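Local coordinates for ribulose-1,5-bisphosphate carboxylase/oxygenase large subunit (Rhodopseudomonas palustris, PDB 3QFW), which belongs to the Rubisco-like proteins, relatives of the carboxylase large chain, and probably acts on a phosphorylated sugar related to the Rubisco substrate, at residues P140-L148 and G168-P176; G248-A256 and F273-F283. All coordinates share one frame; numbering follows the deposited sequence.

Interaction 1: residues P140-L148 and G168-P176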
loop_
_atom_site.group_PDB
_atom_site.type_symbol
_atom_site.label_atom_id
_atom_site.label_comp_id
_atom_site.label_asym_id
_atom_site.label_seq_id
_atom_site.Cartn_x
_atom_site.Cartn_y
_atom_site.Cartn_z
ATOM N N PRO B 140 -1.713 25.999 0.299
ATOM C CA PRO B 140 -2.608 24.899 -0.096
ATOM C C PRO B 140 -2.500 24.500 -1.573
ATOM O O PRO B 140 -2.129 25.318 -2.408
ATOM C CB PRO B 140 -3.996 25.485 0.175
ATOM C CG PRO B 140 -3.825 26.953 -0.102
ATOM C CD PRO B 140 -2.407 27.301 0.310
ATOM N N GLN B 141 -2.848 23.251 -1.885
ATOM C CA GLN B 141 -2.698 22.713 -3.243
ATOM C C GLN B 141 -3.600 23.335 -4.332
ATOM O O GLN B 141 -3.498 22.974 -5.500
ATOM C CB GLN B 141 -2.865 21.182 -3.252
ATOM C CG GLN B 141 -4.148 20.660 -2.624
ATOM C CD GLN B 141 -4.475 19.229 -3.047
ATOM O OE1 GLN B 141 -4.623 18.336 -2.209
ATOM N NE2 GLN B 141 -4.602 19.009 -4.353
ATOM N N GLY B 142 -4.479 24.251 -3.966
ATOM C CA GLY B 142 -5.276 24.923 -4.981
ATOM C C GLY B 142 -4.493 25.938 -5.808
ATOM O O GLY B 142 -4.959 26.386 -6.858
ATOM N N LEU B 143 -3.295 26.281 -5.339
ATOM C CA LEU B 143 -2.512 27.402 -5.872
ATOM C C LEU B 143 -1.822 27.147 -7.212
ATOM O O LEU B 143 -1.485 26.016 -7.547
ATOM C CB LEU B 143 -1.454 27.833 -4.845
ATOM C CG LEU B 143 -1.963 28.533 -3.589
ATOM C CD1 LEU B 143 -0.862 28.651 -2.538
ATOM C CD2 LEU B 143 -2.531 29.904 -3.954
ATOM N N SER B 144 -1.587 28.223 -7.957
ATOM C CA SER B 144 -0.807 28.142 -9.187
ATOM C C SER B 144 0.665 27.964 -8.836
ATOM O O SER B 144 1.083 28.280 -7.721
ATOM C CB SER B 144 -0.981 29.414 -10.016
ATOM O OG SER B 144 -0.345 30.507 -9.377
ATOM N N PRO B 145 1.458 27.444 -9.784
ATOM C CA PRO B 145 2.893 27.273 -9.546
ATOM C C PRO B 145 3.588 28.576 -9.156
ATOM O O PRO B 145 4.579 28.539 -8.424
ATOM C CB PRO B 145 3.426 26.758 -10.893
ATOM C CG PRO B 145 2.298 26.874 -11.860
ATOM C CD PRO B 145 1.039 26.847 -11.060
ATOM N N ALA B 146 3.075 29.708 -9.627
ATOM C CA ALA B 146 3.675 30.993 -9.297
ATOM C C ALA B 146 3.406 31.363 -7.843
ATOM O O ALA B 146 4.299 31.853 -7.133
ATOM C CB ALA B 146 3.159 32.074 -10.229
ATOM N N ALA B 147 2.172 31.135 -7.401
ATOM C CA ALA B 147 1.798 31.414 -6.018
ATOM C C ALA B 147 2.525 30.475 -5.053
ATOM O O ALA B 147 2.923 30.881 -3.958
ATOM C CB ALA B 147 0.297 31.305 -5.845
ATOM N N LEU B 148 2.684 29.218 -5.468
ATOM C CA LEU B 148 3.476 28.249 -4.717
ATOM C C LEU B 148 4.928 28.713 -4.671
ATOM O O LEU B 148 5.576 28.658 -3.622
ATOM C CB LEU B 148 3.384 26.855 -5.360
ATOM C CG LEU B 148 2.015 26.162 -5.386
ATOM C CD1 LEU B 148 2.071 24.883 -6.209
ATOM C CD2 LEU B 148 1.536 25.870 -3.968
ATOM N N GLY B 168 -0.138 16.061 -1.020
ATOM C CA GLY B 168 -1.306 16.010 -1.878
ATOM C C GLY B 168 -1.063 16.580 -3.257
ATOM O O GLY B 168 -1.854 16.367 -4.180
ATOM N N LEU B 169 0.038 17.300 -3.409
ATOM C CA LEU B 169 0.394 17.863 -4.702
ATOM C C LEU B 169 0.979 16.778 -5.579
ATOM O O LEU B 169 1.917 16.081 -5.189
ATOM C CB LEU B 169 1.390 19.014 -4.544
ATOM C CG LEU B 169 0.808 20.364 -4.136
ATOM C CD1 LEU B 169 1.913 21.283 -3.624
ATOM C CD2 LEU B 169 0.078 21.016 -5.302
ATOM N N ALA B 170 0.409 16.624 -6.764
ATOM C CA ALA B 170 0.903 15.629 -7.698
ATOM C C ALA B 170 1.039 16.249 -9.074
ATOM O O ALA B 170 1.976 16.992 -9.327
ATOM C CB ALA B 170 -0.015 14.413 -7.724
ATOM N N ASP B 171 0.095 15.960 -9.960
ATOM C CA ASP B 171 0.191 16.447 -11.329
ATOM C C ASP B 171 -1.147 17.037 -11.771
ATOM O O ASP B 171 -1.554 16.902 -12.923
ATOM C CB ASP B 171 0.638 15.302 -12.241
ATOM C CG ASP B 171 1.214 15.780 -13.566
ATOM O OD1 ASP B 171 1.621 16.961 -13.680
ATOM O OD2 ASP B 171 1.274 14.942 -14.494
ATOM N N GLN B 172 -1.825 17.706 -10.842
ATOM C CA GLN B 172 -3.133 18.287 -11.126
ATOM C C GLN B 172 -3.045 19.440 -12.124
ATOM O O GLN B 172 -2.057 20.162 -12.155
ATOM C CB GLN B 172 -3.799 18.760 -9.834
ATOM C CG GLN B 172 -4.043 17.652 -8.817
ATOM C CD GLN B 172 -2.954 17.581 -7.755
ATOM O OE1 GLN B 172 -1.775 17.760 -8.046
ATOM N NE2 GLN B 172 -3.355 17.338 -6.513
ATOM N N ALA B 173 -4.079 19.601 -12.944
ATOM C CA ALA B 173 -4.113 20.697 -13.909
ATOM C C ALA B 173 -3.838 22.010 -13.197
ATOM O O ALA B 173 -3.208 22.910 -13.753
ATOM C CB ALA B 173 -5.460 20.740 -14.620
ATOM N N PHE B 174 -4.339 22.102 -11.967
ATOM C CA PHE B 174 -4.019 23.159 -11.015
ATOM C C PHE B 174 -2.605 23.702 -11.132
ATOM O O PHE B 174 -2.367 24.913 -11.103
ATOM C CB PHE B 174 -4.091 22.564 -9.611
ATOM C CG PHE B 174 -5.454 22.541 -9.030
ATOM C CD1 PHE B 174 -6.359 23.542 -9.317
ATOM C CD2 PHE B 174 -5.825 21.524 -8.174
ATOM C CE1 PHE B 174 -7.621 23.523 -8.768
ATOM C CE2 PHE B 174 -7.075 21.496 -7.620
ATOM C CZ PHE B 174 -7.978 22.497 -7.915
ATOM N N SER B 175 -1.660 22.778 -11.183
ATOM C CA SER B 175 -0.244 23.112 -11.066
ATOM C C SER B 175 0.529 21.852 -11.386
ATOM O O SER B 175 1.023 21.170 -10.484
ATOM C CB SER B 175 0.091 23.619 -9.657
ATOM O OG SER B 175 -0.139 22.627 -8.665
ATOM N N PRO B 176 0.615 21.529 -12.682
ATOM C CA PRO B 176 1.239 20.303 -13.184
ATOM C C PRO B 176 2.664 20.168 -12.666
ATOM O O PRO B 176 3.325 21.178 -12.489
ATOM C CB PRO B 176 1.246 20.517 -14.699
ATOM C CG PRO B 176 0.086 21.432 -14.951
ATOM C CD PRO B 176 0.065 22.359 -13.772
HETATM O O HOH W 1 -1.334 23.513 -6.516
#
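With OG set between its backbone N and carbonyl carbon (chi1 63°), Ser-175 turns its hydroxyl to a water shared with two carbonyls of the 140-148 segment, while Phe-174, its CG beside the backbone N (chi1 -85°), brings its ring beside the type I turn Pro-140 to Leu-143, CD2 3.8 Å from Gln-141 O and CD1 near Gly-142 O. The water accepts from Ser-175 OG at 2.6 Å and gives its two hydrogens to Gln-141 O (2.5 Å) and Leu-143 O (2.7 Å). Both carbonyls thus share one water with the serine hydroxyl, and Leu-143 O also lies against Ser-175 CB.

Apolar contacts lie to either end of the water. Gln-141 CB meets the Leu-169 branch CD2 at 3.6 Å, and Pro-145 CD rests on Ser-175 CB, also at 3.6 Å. The 168-176 loop keeps its shape through the Gln-172 amide, bent back on its own segment: NE2 donates to Gly-168 O (2.9 Å), and OE1 takes the N-H of Ala-170. Gln-172 NE2 also bonds to Thr-75 O of the second subunit.

Beside Ser-175, Ser-144 is the N-cap of helix 145-157, its OG accepting from Ala-147 N. This is the meeting of two successive beta-alpha loops at the C-terminal ends of neighbouring strands 133-138 and 162-165, the end of a TIM barrel where Rubisco-family enzymes place their active site.

Interaction 2: residues G248-A256 and F273-F283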
loop_
_atom_site.group_PDB
_atom_site.type_symbol
_atom_site.label_atom_id
_atom_site.label_comp_id
_atom_site.label_asym_id
_atom_site.label_seq_id
_atom_site.Cartn_x
_atom_site.Cartn_y
_atom_site.Cartn_z
ATOM N N GLY B 248 22.012 11.338 -5.899
ATOM C CA GLY B 248 22.499 12.334 -4.958
ATOM C C GLY B 248 21.446 13.305 -4.463
ATOM O O GLY B 248 21.742 14.235 -3.691
ATOM N N LEU B 249 20.214 13.110 -4.925
ATOM C CA LEU B 249 19.086 13.886 -4.436
ATOM C C LEU B 249 18.776 13.453 -3.014
ATOM O O LEU B 249 18.948 12.287 -2.671
ATOM C CB LEU B 249 17.851 13.620 -5.304
ATOM C CG LEU B 249 17.875 14.073 -6.762
ATOM C CD1 LEU B 249 16.544 13.759 -7.436
ATOM C CD2 LEU B 249 18.177 15.553 -6.843
ATOM N N VAL B 250 18.311 14.373 -2.181
ATOM C CA VAL B 250 17.811 13.963 -0.876
ATOM C C VAL B 250 16.429 13.333 -1.091
ATOM O O VAL B 250 15.525 13.968 -1.649
ATOM C CB VAL B 250 17.733 15.136 0.111
ATOM C CG1 VAL B 250 17.173 14.669 1.444
ATOM C CG2 VAL B 250 19.128 15.773 0.310
ATOM N N VAL B 251 16.271 12.082 -0.671
ATOM C CA VAL B 251 14.980 11.401 -0.831
ATOM C C VAL B 251 14.187 11.468 0.462
ATOM O O VAL B 251 14.567 10.863 1.467
ATOM C CB VAL B 251 15.150 9.940 -1.234
ATOM C CG1 VAL B 251 13.760 9.227 -1.289
ATOM C CG2 VAL B 251 15.865 9.851 -2.574
ATOM N N VAL B 252 13.089 12.212 0.435
ATOM C CA VAL B 252 12.267 12.410 1.622
ATOM C C VAL B 252 11.039 11.512 1.502
ATOM O O VAL B 252 10.278 11.624 0.541
ATOM C CB VAL B 252 11.787 13.867 1.741
ATOM C CG1 VAL B 252 11.013 14.067 3.035
ATOM C CG2 VAL B 252 12.969 14.855 1.648
ATOM N N ALA B 253 10.837 10.633 2.474
ATOM C CA ALA B 253 9.674 9.758 2.443
ATOM C C ALA B 253 8.501 10.375 3.204
ATOM O O ALA B 253 8.695 11.047 4.218
ATOM C CB ALA B 253 10.022 8.385 2.995
ATOM N N HIS B 254 7.293 10.162 2.680
ATOM C CA HIS B 254 6.050 10.605 3.307
ATOM C C HIS B 254 5.190 9.385 3.663
ATOM O O HIS B 254 5.186 8.388 2.937
ATOM C CB HIS B 254 5.261 11.505 2.351
ATOM C CG HIS B 254 4.065 12.150 2.982
ATOM N ND1 HIS B 254 2.818 11.562 2.990
ATOM C CD2 HIS B 254 3.931 13.329 3.641
ATOM C CE1 HIS B 254 1.966 12.349 3.623
ATOM N NE2 HIS B 254 2.615 13.433 4.023
ATOM N N PRO B 255 4.441 9.466 4.771
ATOM C CA PRO B 255 3.753 8.265 5.251
ATOM C C PRO B 255 2.327 8.046 4.707
ATOM O O PRO B 255 1.605 7.229 5.270
ATOM C CB PRO B 255 3.698 8.497 6.764
ATOM C CG PRO B 255 3.536 9.986 6.879
ATOM C CD PRO B 255 4.421 10.554 5.776
ATOM N N ALA B 256 1.923 8.755 3.658
ATOM C CA ALA B 256 0.576 8.574 3.111
ATOM C C ALA B 256 0.267 7.085 2.887
ATOM O O ALA B 256 1.058 6.381 2.277
ATOM C CB ALA B 256 0.425 9.347 1.812
ATOM N N PHE B 273 11.541 2.122 5.754
ATOM C CA PHE B 273 11.714 3.246 4.833
ATOM C C PHE B 273 13.210 3.577 4.651
ATOM O O PHE B 273 13.690 3.726 3.521
ATOM C CB PHE B 273 10.936 4.477 5.321
ATOM C CG PHE B 273 9.472 4.503 4.901
ATOM C CD1 PHE B 273 8.834 3.360 4.409
ATOM C CD2 PHE B 273 8.734 5.671 5.012
ATOM C CE1 PHE B 273 7.493 3.407 4.031
ATOM C CE2 PHE B 273 7.400 5.726 4.618
ATOM C CZ PHE B 273 6.780 4.592 4.139
ATOM N N ARG B 274 13.931 3.668 5.771
ATOM C CA ARG B 274 15.389 3.860 5.781
ATOM C C ARG B 274 16.119 2.765 4.986
ATOM O O ARG B 274 16.953 3.055 4.123
ATOM C CB ARG B 274 15.884 3.868 7.228
ATOM C CG ARG B 274 17.426 3.879 7.401
ATOM C CD ARG B 274 17.791 3.691 8.860
ATOM N NE ARG B 274 19.237 3.789 9.115
ATOM C CZ ARG B 274 19.776 3.634 10.315
ATOM N NH1 ARG B 274 18.987 3.385 11.354
ATOM N NH2 ARG B 274 21.095 3.723 10.480
ATOM N N LEU B 275 15.793 1.509 5.283
ATOM C CA LEU B 275 16.367 0.367 4.579
ATOM C C LEU B 275 16.219 0.536 3.063
ATOM O O LEU B 275 17.156 0.303 2.300
ATOM C CB LEU B 275 15.656 -0.929 5.022
ATOM C CG LEU B 275 16.093 -2.253 4.394
ATOM C CD1 LEU B 275 17.481 -2.648 4.884
ATOM C CD2 LEU B 275 15.113 -3.379 4.698
ATOM N N PHE B 276 15.023 0.932 2.633
ATOM C CA PHE B 276 14.717 1.040 1.209
ATOM C C PHE B 276 15.291 2.287 0.527
ATOM O O PHE B 276 15.290 2.368 -0.706
ATOM C CB PHE B 276 13.202 0.954 0.981
ATOM C CG PHE B 276 12.622 -0.386 1.343
ATOM C CD1 PHE B 276 13.385 -1.538 1.228
ATOM C CD2 PHE B 276 11.328 -0.492 1.829
ATOM C CE1 PHE B 276 12.854 -2.782 1.569
ATOM C CE2 PHE B 276 10.797 -1.723 2.172
ATOM C CZ PHE B 276 11.566 -2.867 2.046
ATOM N N GLY B 277 15.744 3.255 1.320
ATOM C CA GLY B 277 16.496 4.388 0.799
ATOM C C GLY B 277 16.081 5.791 1.205
ATOM O O GLY B 277 16.588 6.767 0.649
ATOM N N ALA B 278 15.161 5.919 2.154
ATOM C CA ALA B 278 14.714 7.241 2.554
ATOM C C ALA B 278 15.838 7.968 3.325
ATOM O O ALA B 278 16.416 7.414 4.252
ATOM C CB ALA B 278 13.464 7.145 3.399
ATOM N N ASP B 279 16.144 9.203 2.936
ATOM C CA ASP B 279 17.142 9.993 3.660
ATOM C C ASP B 279 16.504 10.783 4.788
ATOM O O ASP B 279 17.154 11.070 5.808
ATOM C CB ASP B 279 17.885 10.933 2.723
ATOM C CG ASP B 279 18.579 10.194 1.605
ATOM O OD1 ASP B 279 19.521 9.428 1.898
ATOM O OD2 ASP B 279 18.185 10.390 0.441
ATOM N N ALA B 280 15.239 11.143 4.604
ATOM C CA ALA B 280 14.458 11.719 5.688
ATOM C C ALA B 280 13.103 11.043 5.695
ATOM O O ALA B 280 12.642 10.539 4.670
ATOM C CB ALA B 280 14.309 13.228 5.537
ATOM N N THR B 281 12.462 11.016 6.852
ATOM C CA THR B 281 11.183 10.339 6.931
ATOM C C THR B 281 10.185 11.141 7.770
ATOM O O THR B 281 10.421 11.431 8.955
ATOM C CB THR B 281 11.345 8.864 7.394
ATOM O OG1 THR B 281 10.079 8.212 7.356
ATOM C CG2 THR B 281 11.929 8.772 8.817
ATOM N N VAL B 282 9.087 11.526 7.118
ATOM C CA VAL B 282 8.060 12.359 7.727
ATOM C C VAL B 282 7.089 11.488 8.529
ATOM O O VAL B 282 6.732 10.400 8.107
ATOM C CB VAL B 282 7.280 13.148 6.644
ATOM C CG1 VAL B 282 6.149 13.972 7.258
ATOM C CG2 VAL B 282 8.228 14.025 5.831
ATOM N N PHE B 283 6.682 11.974 9.698
ATOM C CA PHE B 283 5.717 11.273 10.544
ATOM C C PHE B 283 5.043 12.279 11.464
ATOM O O PHE B 283 5.642 13.311 11.823
ATOM C CB PHE B 283 6.394 10.181 11.379
ATOM C CG PHE B 283 7.420 10.706 12.364
ATOM C CD1 PHE B 283 7.110 10.839 13.708
ATOM C CD2 PHE B 283 8.690 11.039 11.937
ATOM C CE1 PHE B 283 8.061 11.305 14.616
ATOM C CE2 PHE B 283 9.652 11.515 12.837
ATOM C CZ PHE B 283 9.328 11.649 14.173
#
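Asp-279 and Val-251 grip each other twice. The carboxylate turns back with CG beside its own backbone N (chi1 -58°), which brings OD2 to Val-251 N at 2.8 Å, accepting on its anti lone pair in a nearly straight bond (166°). Val-251 O in turn takes two donors, Asp-279 N at 2.7 Å and, more loosely, Ala-280 N. The other oxygen, OD1, accepts from Val-117 N and Gly-118 N. With an alanine in place of Asp-279, these amides and that of Val-251 would probably lose their acceptor. Parallel pairing continues with Ala-253 N to Ala-280 O (2.8 Å) and Val-282 N to Ala-253 O.

On one face of the sheet Val-252 CG1 crosses the CG2 branch of Val-282 at 3.9 Å. On the other, Ala-253 CB touches Phe-273 CD2 (3.6 Å) and, at about a right angle to that, Ala-278 CB (3.7 Å), so helix 265-276 and the loop after it both pack on the strand.

These residues belong to a beta-alpha-beta unit, strand 250-253, helix 265-276 and strand 280-284, with strand 226-229 hydrogen-bonded along the far edge of 250-253, strand 315-319 beyond 280-284, and Phe-239 of helix 236-243 against Val-251 and Ala-278.

How the interactions relate
Interaction 1 and interaction 2 sit in the same catalytic-domain barrel but at different depths: the centre of interaction 2 lies about 4 Å from the centre of the chain, that of interaction 1 about 23 Å. Their centres are about 22 Å apart and their nearest atoms about 6 Å, so they do not touch. One link between them is His-167, next in the chain before the 168-176 loop, whose ring stacks on that of His-254 just past strand 250-253. Both contacts also reach the second subunit, His-254 through Asn-90 of that chain. This is consistent with Rubisco relatives, whose active sites form where strand ends meet a partner subunit.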